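Local coordinates for protein 4-hydroxybutyrate coenzyme A transferase (Shewanella oneidensis, PDB 2OAS) that binds coenzyme A and probably transfers it from an acyl-CoA to a carboxylate such as 4-hydroxybutyrate or acetate, at residues S306-D311 and D319-K324; S361-V366 and I405-P410. All coordinates share one frame; numbering follows the deposited sequence.

Contacts 1 and 2 are both buried and both reach bound coenzyme A, at different distances from the centre of the chain: contact 1 is centred about 16 Å from it, contact 2 about 26 Å. Strands 309-311 and 363-364, one from each contact, are parallel neighbours in a mixed sheet, joined by probable hydrogen bonds from Val-310 N to Arg-362 O (2.7 Å) and from Ala-364 N to Val-310 O (2.9 Å). Contact 1 packs apolar groups on the adenine and the pantetheine dimethyl group, and takes the adenine amino group on a backbone carbonyl. Contact 2 turns an arginine to the pyrophosphate, while an isoleucine packs into the loop between helices 397-405 and 410-422.

Contact 1 of 2, residues S306-D311 and D319-K324; sequences SALQVD and DSIGTK. With COA (coenzyme A), chain C.
Leu-308 reaches residues 319-324 through one methyl and coenzyme A through the other. Its CD1 lies against the backbone of Ser-320, 3.2 Å from the carbonyl O, and extends to Ile-321 CG1 at 4.4 Å. The second branch, CD2, is 3.5 Å from the cofactor methyl CDP and also meets adenine C8A. With CG beside the backbone N and anti to the carbonyl carbon (chi1 -61°), the leucine is wedged between strand and ligand. Ile-321 brings CD1 to the adenine, 3.6 Å from N3A, while its CG2 sits near C2A. The adenine amino group N6A donates an almost straight hydrogen bond to Leu-308 O (2.6 Å, 169°), and Gln-309 CB lies 3.6 Å from the same nitrogen. This carbonyl belongs to a classic beta bulge in which Leu-308 and Gln-309 both face Cys-317. With both methyls gone, as in an alanine here, a gap is likely to open between Ser-320 and the CDP methyl, and that part of the cofactor would lose apolar support. Asp-319 forms a salt bridge with Arg-377 of the second subunit. Adenine is thus recognised by a main-chain acceptor, with hydrocarbon branches supplying the fit around it.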
ATOM      1  N   SER A 306       2.048  -0.716  15.524  1.00 31.35           N
ATOM      2  CA  SER A 306       3.326  -0.212  16.002  1.00 33.60           C
ATOM      3  C   SER A 306       4.381  -0.208  14.908  1.00 33.83           C
ATOM      4  O   SER A 306       4.129  -0.635  13.781  1.00 36.41           O
ATOM      5  CB  SER A 306       3.809  -1.046  17.190  1.00 32.87           C
ATOM      6  OG  SER A 306       4.963  -0.460  17.766  1.00 34.74           O
ATOM      7  N   ALA A 307       5.565   0.276  15.247  1.00 32.33           N
ATOM      8  CA  ALA A 307       6.657   0.346  14.289  1.00 31.90           C
ATOM      9  C   ALA A 307       8.031   0.328  14.969  1.00 31.22           C
ATOM     10  O   ALA A 307       8.153   0.562  16.162  1.00 29.94           O
ATOM     11  CB  ALA A 307       6.520   1.591  13.446  1.00 29.57           C
ATOM     12  N   LEU A 308       9.060   0.057  14.181  1.00 31.69           N
ATOM     13  CA  LEU A 308      10.414   0.016  14.683  1.00 31.58           C
ATOM     14  C   LEU A 308      11.135   1.339  14.453  1.00 30.73           C
ATOM     15  O   LEU A 308      11.807   1.838  15.337  1.00 30.71           O
ATOM     16  CB  LEU A 308      11.195  -1.100  13.988  1.00 31.46           C
ATOM     17  CG  LEU A 308      10.615  -2.494  14.212  1.00 32.39           C
ATOM     18  CD1 LEU A 308      11.242  -3.457  13.225  1.00 31.80           C
ATOM     19  CD2 LEU A 308      10.831  -2.936  15.661  1.00 31.13           C
ATOM     20  N   GLN A 309      11.000   1.900  13.263  1.00 30.48           N
ATOM     21  CA  GLN A 309      11.662   3.166  12.943  1.00 32.11           C
ATOM     22  C   GLN A 309      10.829   4.013  11.976  1.00 32.31           C
ATOM     23  O   GLN A 309      10.245   3.502  11.013  1.00 31.04           O
ATOM     24  CB  GLN A 309      13.040   2.884  12.336  1.00 33.82           C
ATOM     25  CG  GLN A 309      13.820   4.104  11.849  1.00 36.63           C
ATOM     26  CD  GLN A 309      15.176   3.724  11.218  1.00 39.35           C
ATOM     27  OE1 GLN A 309      15.232   2.996  10.213  1.00 38.58           O
ATOM     28  NE2 GLN A 309      16.265   4.209  11.814  1.00 38.02           N
ATOM     29  N   VAL A 310      10.782   5.316  12.245  1.00 32.88           N
ATOM     30  CA  VAL A 310      10.039   6.262  11.411  1.00 32.02           C
ATOM     31  C   VAL A 310      10.914   7.460  11.051  1.00 32.26           C
ATOM     32  O   VAL A 310      11.574   8.021  11.929  1.00 33.30           O
ATOM     33  CB  VAL A 310       8.813   6.790  12.156  1.00 32.50           C
ATOM     34  CG1 VAL A 310       7.970   7.617  11.219  1.00 29.94           C
ATOM     35  CG2 VAL A 310       8.012   5.626  12.749  1.00 32.36           C
ATOM     36  N   ASP A 311      10.915   7.867   9.780  1.00 31.17           N
ATOM     37  CA  ASP A 311      11.724   9.010   9.372  1.00 32.73           C
ATOM     38  C   ASP A 311      10.953  10.325   9.492  1.00 30.59           C
ATOM     39  O   ASP A 311       9.732  10.323   9.628  1.00 29.04           O
ATOM     40  CB  ASP A 311      12.263   8.828   7.937  1.00 34.69           C
ATOM     41  CG  ASP A 311      11.184   8.950   6.873  1.00 38.77           C
ATOM     42  OD1 ASP A 311      10.010   9.194   7.227  1.00 42.89           O
ATOM     43  OD2 ASP A 311      11.507   8.796   5.673  1.00 38.34           O
ATOM     44  N   ASP A 319       9.233  -4.089   9.906  1.00 38.13           N
ATOM     45  CA  ASP A 319       9.563  -5.504   9.714  1.00 38.27           C
ATOM     46  C   ASP A 319      11.060  -5.796   9.913  1.00 37.52           C
ATOM     47  O   ASP A 319      11.481  -6.950   9.896  1.00 37.29           O
ATOM     48  CB  ASP A 319       9.117  -5.967   8.318  1.00 37.74           C
ATOM     49  CG  ASP A 319      10.028  -5.464   7.207  1.00 38.58           C
ATOM     50  OD1 ASP A 319      10.482  -4.303   7.278  1.00 38.69           O
ATOM     51  OD2 ASP A 319      10.277  -6.233   6.252  1.00 38.18           O
ATOM     52  N   SER A 320      11.861  -4.759  10.132  1.00 36.73           N
ATOM     53  CA  SER A 320      13.289  -4.981  10.283  1.00 36.74           C
ATOM     54  C   SER A 320      14.051  -3.784  10.848  1.00 36.52           C
ATOM     55  O   SER A 320      13.484  -2.714  11.045  1.00 36.72           O
ATOM     56  CB  SER A 320      13.867  -5.327   8.919  1.00 36.27           C
ATOM     57  OG  SER A 320      13.460  -4.348   7.978  1.00 34.33           O
ATOM     58  N   ILE A 321      15.338  -3.994  11.116  1.00 36.51           N
ATOM     59  CA  ILE A 321      16.220  -2.943  11.623  1.00 37.31           C
ATOM     60  C   ILE A 321      17.396  -2.885  10.645  1.00 37.39           C
ATOM     61  O   ILE A 321      18.391  -3.594  10.802  1.00 37.31           O
ATOM     62  CB  ILE A 321      16.742  -3.256  13.055  1.00 37.61           C
ATOM     63  CG1 ILE A 321      15.579  -3.217  14.049  1.00 36.56           C
ATOM     64  CG2 ILE A 321      17.796  -2.234  13.477  1.00 36.29           C
ATOM     65  CD1 ILE A 321      15.950  -3.712  15.425  1.00 36.21           C
ATOM     66  N   GLY A 322      17.262  -2.037   9.632  1.00 37.67           N
ATOM     67  CA  GLY A 322      18.289  -1.929   8.629  1.00 38.80           C
ATOM     68  C   GLY A 322      18.075  -3.052   7.639  1.00 39.89           C
ATOM     69  O   GLY A 322      17.011  -3.152   7.028  1.00 40.73           O
ATOM     70  N   THR A 323      19.075  -3.911   7.493  1.00 40.85           N
ATOM     71  CA  THR A 323      18.998  -5.038   6.572  1.00 40.43           C
ATOM     72  C   THR A 323      18.688  -6.342   7.302  1.00 40.65           C
ATOM     73  O   THR A 323      18.510  -7.385   6.670  1.00 41.71           O
ATOM     74  CB  THR A 323      20.316  -5.223   5.824  1.00 40.27           C
ATOM     75  OG1 THR A 323      21.353  -5.533   6.764  1.00 39.13           O
ATOM     76  CG2 THR A 323      20.683  -3.957   5.066  1.00 40.16           C
ATOM     77  N   LYS A 324      18.647  -6.289   8.632  1.00 39.88           N
ATOM     78  CA  LYS A 324      18.361  -7.478   9.418  1.00 40.19           C
ATOM     79  C   LYS A 324      16.868  -7.586   9.671  1.00 39.25           C
ATOM     80  O   LYS A 324      16.278  -6.720  10.319  1.00 38.14           O
ATOM     81  CB  LYS A 324      19.102  -7.446  10.753  1.00 42.52           C
ATOM     82  CG  LYS A 324      19.645  -6.090  11.135  1.00 46.11           C
ATOM     83  CD  LYS A 324      21.146  -5.970  10.801  1.00 48.99           C
ATOM     84  CE  LYS A 324      21.431  -4.925   9.702  1.00 51.04           C
ATOM     85  NZ  LYS A 324      20.992  -3.527  10.033  1.00 48.95           N
TER
HETATM   86  N1A COA C 501      16.626   0.775  16.125  1.00 61.29           N
HETATM   87  C2A COA C 501      17.479  -0.159  16.858  1.00 61.98           C
HETATM   88  N3A COA C 501      16.740  -1.099  17.726  1.00 61.87           N
HETATM   89  C4A COA C 501      15.272  -1.072  17.852  1.00 62.27           C
HETATM   90  C5A COA C 501      14.440  -0.155  17.113  1.00 62.79           C
HETATM   91  C6A COA C 501      15.158   0.806  16.242  1.00 61.78           C
HETATM   92  N6A COA C 501      14.436   1.759  15.484  1.00 60.23           N
HETATM   93  N7A COA C 501      13.105  -0.358  17.422  1.00 62.96           N
HETATM   94  C8A COA C 501      13.117  -1.423  18.338  1.00 63.13           C
HETATM   95  N9A COA C 501      14.426  -1.883  18.613  1.00 63.18           N
HETATM   96  C1B COA C 501      14.844  -2.944  19.506  1.00 64.39           C
HETATM   97  C2B COA C 501      14.405  -2.910  21.002  1.00 65.05           C
HETATM   98  O2B COA C 501      15.451  -2.634  21.865  1.00 65.31           O
HETATM   99  C3B COA C 501      13.723  -4.247  21.291  1.00 66.26           C
HETATM  100  O3B COA C 501      14.365  -4.918  22.421  1.00 69.91           O
HETATM  101  P3B COA C 501      13.903  -6.324  22.985  1.00 72.29           P
HETATM  102  O7A COA C 501      12.485  -6.393  23.388  1.00 73.24           O
HETATM  103  O8A COA C 501      14.136  -7.368  21.941  1.00 72.41           O
HETATM  104  O9A COA C 501      14.755  -6.659  24.117  1.00 72.10           O
HETATM  105  C4B COA C 501      13.751  -5.031  20.035  1.00 64.41           C
HETATM  106  O4B COA C 501      14.407  -4.264  19.011  1.00 63.86           O
HETATM  107  C5B COA C 501      12.207  -5.365  19.883  1.00 62.82           C
HETATM  108  O5B COA C 501      11.425  -4.173  19.701  1.00 60.28           O
HETATM  109  P1A COA C 501       9.863  -3.912  20.201  1.00 59.48           P
HETATM  110  O1A COA C 501       9.658  -4.091  21.612  1.00 60.50           O
HETATM  111  O2A COA C 501       9.386  -2.522  19.843  1.00 59.13           O
HETATM  112  O3A COA C 501       9.076  -4.986  19.352  1.00 59.59           O
HETATM  113  P2A COA C 501       7.533  -5.171  19.406  1.00 60.33           P
HETATM  114  O4A COA C 501       7.225  -6.530  19.842  1.00 61.11           O
HETATM  115  O5A COA C 501       6.914  -4.241  20.333  1.00 59.29           O
HETATM  116  O6A COA C 501       6.845  -4.833  18.153  1.00 60.07           O
HETATM  117  CBP COA C 501       6.685  -4.381  15.670  1.00 57.18           C
HETATM  118  CCP COA C 501       6.887  -3.789  17.182  1.00 58.07           C
HETATM  119  CDP COA C 501       8.067  -5.123  15.679  1.00 56.31           C
HETATM  120  CEP COA C 501       6.712  -3.217  14.587  1.00 56.41           C
HETATM  121  CAP COA C 501       5.413  -5.476  15.533  1.00 56.44           C
HETATM  122  OAP COA C 501       4.281  -4.592  15.801  1.00 55.72           O
HETATM  123  C9P COA C 501       5.232  -6.060  14.127  1.00 55.69           C
HETATM  124  O9P COA C 501       5.583  -7.215  13.940  1.00 54.38           O
HETATM  125  N8P COA C 501       4.650  -5.229  13.137  1.00 56.32           N
HETATM  126  C7P COA C 501       4.319  -5.449  11.735  1.00 55.65           C
HETATM  127  C6P COA C 501       2.821  -5.238  11.304  1.00 55.85           C
HETATM  128  C5P COA C 501       1.929  -6.394  11.502  1.00 56.48           C
HETATM  129  O5P COA C 501       1.096  -6.696  10.640  1.00 57.13           O
HETATM  130  N4P COA C 501       2.124  -7.109  12.737  1.00 58.14           N
HETATM  131  C3P COA C 501       1.475  -8.290  13.287  1.00 59.42           C
HETATM  132  C2P COA C 501      -0.100  -8.288  13.303  1.00 59.96           C
HETATM  133  S1P COA C 501      -0.823  -9.756  12.514  1.00 60.53           S

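Contact 2 of 2, residues S361-V366 and I405-P410; sequences SRIASV and INIAHP. With COA (coenzyme A), chain C.
Ile-363 presses its terminal methyl into the 405-410 loop: CD1 is 3.6 Å from Ala-408 CA and 3.7 Å from its CB, and meets Ile-407 CG1 at 3.9 Å. With CG1 anti to the carbonyl carbon (chi1 -57°), the isoleucine extends toward that loop. Beside this apolar contact, a water links the segments, donating to Ser-361 OG (2.8 Å) and accepting from His-409 N. Ser-361 OG in turn donates to Ile-363 O at 2.7 Å, approaching from 50° above the carbonyl plane, so the serine ties the water to the strand that carries the isoleucine. Arg-362 reaches coenzyme A instead: NH1 (2.8 Å) and NH2 (3.0 Å) both grip the phosphate oxygen O2A through bent hydrogen bonds, and adenine C8A lies over one guanidinium face, offset toward the rim. Weak bonds from NE to Thr-354 O and from NH2 to Ala-307 O probably help set the guanidinium's rotation. His-409 N-caps helix 410-422, its ND1 accepting from Asp-411 N, and its ring meets Tyr-387 edge-to-face. Ala-408 also packs on Leu-416 of that helix and Ile-407 on strand 382-385, so the loop receiving Ile-363 is itself seated between helix and strand, and strand 363-364 docks where helices 397-405 and 410-422 join.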
ATOM      1  N   SER A 361      16.954   6.662  18.733  1.00 43.75           N
ATOM      2  CA  SER A 361      15.692   7.339  18.485  1.00 41.91           C
ATOM      3  C   SER A 361      14.916   6.575  17.414  1.00 41.10           C
ATOM      4  O   SER A 361      15.439   6.329  16.327  1.00 40.81           O
ATOM      5  CB  SER A 361      15.962   8.768  18.009  1.00 43.55           C
ATOM      6  OG  SER A 361      14.766   9.440  17.663  1.00 43.55           O
ATOM      7  N   ARG A 362      13.679   6.184  17.723  1.00 39.74           N
ATOM      8  CA  ARG A 362      12.866   5.456  16.756  1.00 39.65           C
ATOM      9  C   ARG A 362      12.473   6.396  15.618  1.00 39.80           C
ATOM     10  O   ARG A 362      12.191   5.977  14.492  1.00 39.58           O
ATOM     11  CB  ARG A 362      11.628   4.863  17.432  1.00 40.64           C
ATOM     12  CG  ARG A 362      11.968   3.786  18.447  1.00 41.49           C
ATOM     13  CD  ARG A 362      10.854   2.784  18.588  1.00 41.86           C
ATOM     14  NE  ARG A 362      11.228   1.721  19.507  1.00 44.36           N
ATOM     15  CZ  ARG A 362      10.530   0.606  19.700  1.00 44.15           C
ATOM     16  NH1 ARG A 362      10.965  -0.295  20.565  1.00 45.85           N
ATOM     17  NH2 ARG A 362       9.407   0.382  19.033  1.00 42.20           N
ATOM     18  N   ILE A 363      12.459   7.683  15.930  1.00 38.69           N
ATOM     19  CA  ILE A 363      12.152   8.693  14.948  1.00 38.66           C
ATOM     20  C   ILE A 363      13.500   9.225  14.495  1.00 39.00           C
ATOM     21  O   ILE A 363      14.105  10.070  15.158  1.00 38.85           O
ATOM     22  CB  ILE A 363      11.351   9.821  15.558  1.00 38.40           C
ATOM     23  CG1 ILE A 363      10.083   9.256  16.187  1.00 39.53           C
ATOM     24  CG2 ILE A 363      11.031  10.854  14.509  1.00 38.18           C
ATOM     25  CD1 ILE A 363       9.315  10.262  16.982  1.00 42.47           C
ATOM     26  N   ALA A 364      13.978   8.695  13.374  1.00 39.33           N
ATOM     27  CA  ALA A 364      15.258   9.084  12.808  1.00 39.84           C
ATOM     28  C   ALA A 364      15.034  10.048  11.665  1.00 40.19           C
ATOM     29  O   ALA A 364      13.967  10.067  11.059  1.00 39.65           O
ATOM     30  CB  ALA A 364      15.996   7.858  12.297  1.00 38.95           C
ATOM     31  N   SER A 365      16.049  10.851  11.368  1.00 39.50           N
ATOM     32  CA  SER A 365      15.933  11.804  10.283  1.00 40.25           C
ATOM     33  C   SER A 365      15.720  11.029   8.980  1.00 39.43           C
ATOM     34  O   SER A 365      15.000  11.474   8.091  1.00 38.55           O
ATOM     35  CB  SER A 365      17.198  12.653  10.196  1.00 41.38           C
ATOM     36  OG  SER A 365      18.324  11.830   9.971  1.00 44.99           O
ATOM     37  N   VAL A 366      16.343   9.863   8.875  1.00 39.41           N
ATOM     38  CA  VAL A 366      16.191   9.054   7.687  1.00 39.44           C
ATOM     39  C   VAL A 366      16.259   7.591   8.079  1.00 40.07           C
ATOM     40  O   VAL A 366      16.904   7.225   9.062  1.00 41.51           O
ATOM     41  CB  VAL A 366      17.296   9.366   6.645  1.00 40.82           C
ATOM     42  CG1 VAL A 366      18.642   8.864   7.134  1.00 39.55           C
ATOM     43  CG2 VAL A 366      16.946   8.741   5.323  1.00 40.71           C
ATOM     44  N   ILE A 405       9.254  15.742  15.078  1.00 38.97           N
ATOM     45  CA  ILE A 405      10.274  16.082  16.050  1.00 39.52           C
ATOM     46  C   ILE A 405       9.642  16.555  17.366  1.00 39.85           C
ATOM     47  O   ILE A 405      10.305  16.567  18.401  1.00 40.65           O
ATOM     48  CB  ILE A 405      11.237  17.172  15.538  1.00 40.16           C
ATOM     49  CG1 ILE A 405      10.510  18.488  15.398  1.00 42.29           C
ATOM     50  CG2 ILE A 405      11.789  16.791  14.177  1.00 39.62           C
ATOM     51  CD1 ILE A 405      11.419  19.585  14.939  1.00 46.56           C
ATOM     52  N   ASN A 406       8.364  16.925  17.342  1.00 38.61           N
ATOM     53  CA  ASN A 406       7.705  17.368  18.565  1.00 37.55           C
ATOM     54  C   ASN A 406       7.294  16.214  19.473  1.00 36.16           C
ATOM     55  O   ASN A 406       7.001  16.435  20.647  1.00 36.55           O
ATOM     56  CB  ASN A 406       6.476  18.225  18.264  1.00 39.65           C
ATOM     57  CG  ASN A 406       6.843  19.613  17.769  1.00 43.07           C
ATOM     58  OD1 ASN A 406       7.792  20.236  18.264  1.00 43.99           O
ATOM     59  ND2 ASN A 406       6.083  20.116  16.794  1.00 43.04           N
ATOM     60  N   ILE A 407       7.257  14.995  18.940  1.00 33.81           N
ATOM     61  CA  ILE A 407       6.903  13.838  19.761  1.00 32.31           C
ATOM     62  C   ILE A 407       8.124  12.933  19.924  1.00 30.99           C
ATOM     63  O   ILE A 407       8.063  11.873  20.544  1.00 29.79           O
ATOM     64  CB  ILE A 407       5.715  13.015  19.160  1.00 30.61           C
ATOM     65  CG1 ILE A 407       6.111  12.418  17.808  1.00 30.47           C
ATOM     66  CG2 ILE A 407       4.470  13.896  19.043  1.00 29.08           C
ATOM     67  CD1 ILE A 407       5.014  11.592  17.165  1.00 29.48           C
ATOM     68  N   ALA A 408       9.240  13.355  19.351  1.00 31.94           N
ATOM     69  CA  ALA A 408      10.474  12.587  19.472  1.00 33.12           C
ATOM     70  C   ALA A 408      11.080  12.890  20.841  1.00 32.54           C
ATOM     71  O   ALA A 408      10.830  13.948  21.411  1.00 31.04           O
ATOM     72  CB  ALA A 408      11.446  12.987  18.368  1.00 32.29           C
ATOM     73  N   HIS A 409      11.870  11.971  21.377  1.00 34.15           N
ATOM     74  CA  HIS A 409      12.477  12.214  22.683  1.00 36.46           C
ATOM     75  C   HIS A 409      13.315  13.487  22.604  1.00 36.85           C
ATOM     76  O   HIS A 409      14.103  13.662  21.673  1.00 34.35           O
ATOM     77  CB  HIS A 409      13.353  11.027  23.094  1.00 35.92           C
ATOM     78  CG  HIS A 409      13.802  11.070  24.526  1.00 38.64           C
ATOM     79  ND1 HIS A 409      14.757  11.955  24.987  1.00 38.02           N
ATOM     80  CD2 HIS A 409      13.438  10.319  25.596  1.00 38.79           C
ATOM     81  CE1 HIS A 409      14.962  11.742  26.276  1.00 37.87           C
ATOM     82  NE2 HIS A 409      14.175  10.756  26.669  1.00 36.79           N
ATOM     83  N   PRO A 410      13.147  14.393  23.583  1.00 38.05           N
ATOM     84  CA  PRO A 410      13.897  15.651  23.608  1.00 39.43           C
ATOM     85  C   PRO A 410      15.422  15.529  23.462  1.00 40.16           C
ATOM     86  O   PRO A 410      16.077  16.481  23.054  1.00 39.46           O
ATOM     87  CB  PRO A 410      13.462  16.286  24.931  1.00 39.13           C
ATOM     88  CG  PRO A 410      13.055  15.102  25.767  1.00 39.41           C
ATOM     89  CD  PRO A 410      12.318  14.255  24.794  1.00 38.37           C
TER
HETATM   90  N1A COA C 501      16.626   0.775  16.125  1.00 61.29           N
HETATM   91  C2A COA C 501      17.479  -0.159  16.858  1.00 61.98           C
HETATM   92  N3A COA C 501      16.740  -1.099  17.726  1.00 61.87           N
HETATM   93  C4A COA C 501      15.272  -1.072  17.852  1.00 62.27           C
HETATM   94  C5A COA C 501      14.440  -0.155  17.113  1.00 62.79           C
HETATM   95  C6A COA C 501      15.158   0.806  16.242  1.00 61.78           C
HETATM   96  N6A COA C 501      14.436   1.759  15.484  1.00 60.23           N
HETATM   97  N7A COA C 501      13.105  -0.358  17.422  1.00 62.96           N
HETATM   98  C8A COA C 501      13.117  -1.423  18.338  1.00 63.13           C
HETATM   99  N9A COA C 501      14.426  -1.883  18.613  1.00 63.18           N
HETATM  100  C1B COA C 501      14.844  -2.944  19.506  1.00 64.39           C
HETATM  101  C2B COA C 501      14.405  -2.910  21.002  1.00 65.05           C
HETATM  102  O2B COA C 501      15.451  -2.634  21.865  1.00 65.31           O
HETATM  103  C3B COA C 501      13.723  -4.247  21.291  1.00 66.26           C
HETATM  104  O3B COA C 501      14.365  -4.918  22.421  1.00 69.91           O
HETATM  105  P3B COA C 501      13.903  -6.324  22.985  1.00 72.29           P
HETATM  106  O7A COA C 501      12.485  -6.393  23.388  1.00 73.24           O
HETATM  107  O8A COA C 501      14.136  -7.368  21.941  1.00 72.41           O
HETATM  108  O9A COA C 501      14.755  -6.659  24.117  1.00 72.10           O
HETATM  109  C4B COA C 501      13.751  -5.031  20.035  1.00 64.41           C
HETATM  110  O4B COA C 501      14.407  -4.264  19.011  1.00 63.86           O
HETATM  111  C5B COA C 501      12.207  -5.365  19.883  1.00 62.82           C
HETATM  112  O5B COA C 501      11.425  -4.173  19.701  1.00 60.28           O
HETATM  113  P1A COA C 501       9.863  -3.912  20.201  1.00 59.48           P
HETATM  114  O1A COA C 501       9.658  -4.091  21.612  1.00 60.50           O
HETATM  115  O2A COA C 501       9.386  -2.522  19.843  1.00 59.13           O
HETATM  116  O3A COA C 501       9.076  -4.986  19.352  1.00 59.59           O
HETATM  117  P2A COA C 501       7.533  -5.171  19.406  1.00 60.33           P
HETATM  118  O4A COA C 501       7.225  -6.530  19.842  1.00 61.11           O
HETATM  119  O5A COA C 501       6.914  -4.241  20.333  1.00 59.29           O
HETATM  120  O6A COA C 501       6.845  -4.833  18.153  1.00 60.07           O
HETATM  121  CBP COA C 501       6.685  -4.381  15.670  1.00 57.18           C
HETATM  122  CCP COA C 501       6.887  -3.789  17.182  1.00 58.07           C
HETATM  123  CDP COA C 501       8.067  -5.123  15.679  1.00 56.31           C
HETATM  124  CEP COA C 501       6.712  -3.217  14.587  1.00 56.41           C
HETATM  125  CAP COA C 501       5.413  -5.476  15.533  1.00 56.44           C
HETATM  126  OAP COA C 501       4.281  -4.592  15.801  1.00 55.72           O
HETATM  127  C9P COA C 501       5.232  -6.060  14.127  1.00 55.69           C
HETATM  128  O9P COA C 501       5.583  -7.215  13.940  1.00 54.38           O
HETATM  129  N8P COA C 501       4.650  -5.229  13.137  1.00 56.32           N
HETATM  130  C7P COA C 501       4.319  -5.449  11.735  1.00 55.65           C
HETATM  131  C6P COA C 501       2.821  -5.238  11.304  1.00 55.85           C
HETATM  132  C5P COA C 501       1.929  -6.394  11.502  1.00 56.48           C
HETATM  133  O5P COA C 501       1.096  -6.696  10.640  1.00 57.13           O
HETATM  134  N4P COA C 501       2.124  -7.109  12.737  1.00 58.14           N
HETATM  135  C3P COA C 501       1.475  -8.290  13.287  1.00 59.42           C
HETATM  136  C2P COA C 501      -0.100  -8.288  13.303  1.00 59.96           C
HETATM  137  S1P COA C 501      -0.823  -9.756  12.514  1.00 60.53           S
HETATM  138  O   HOH W   1      12.924   9.984  19.744  1.00 33.35           O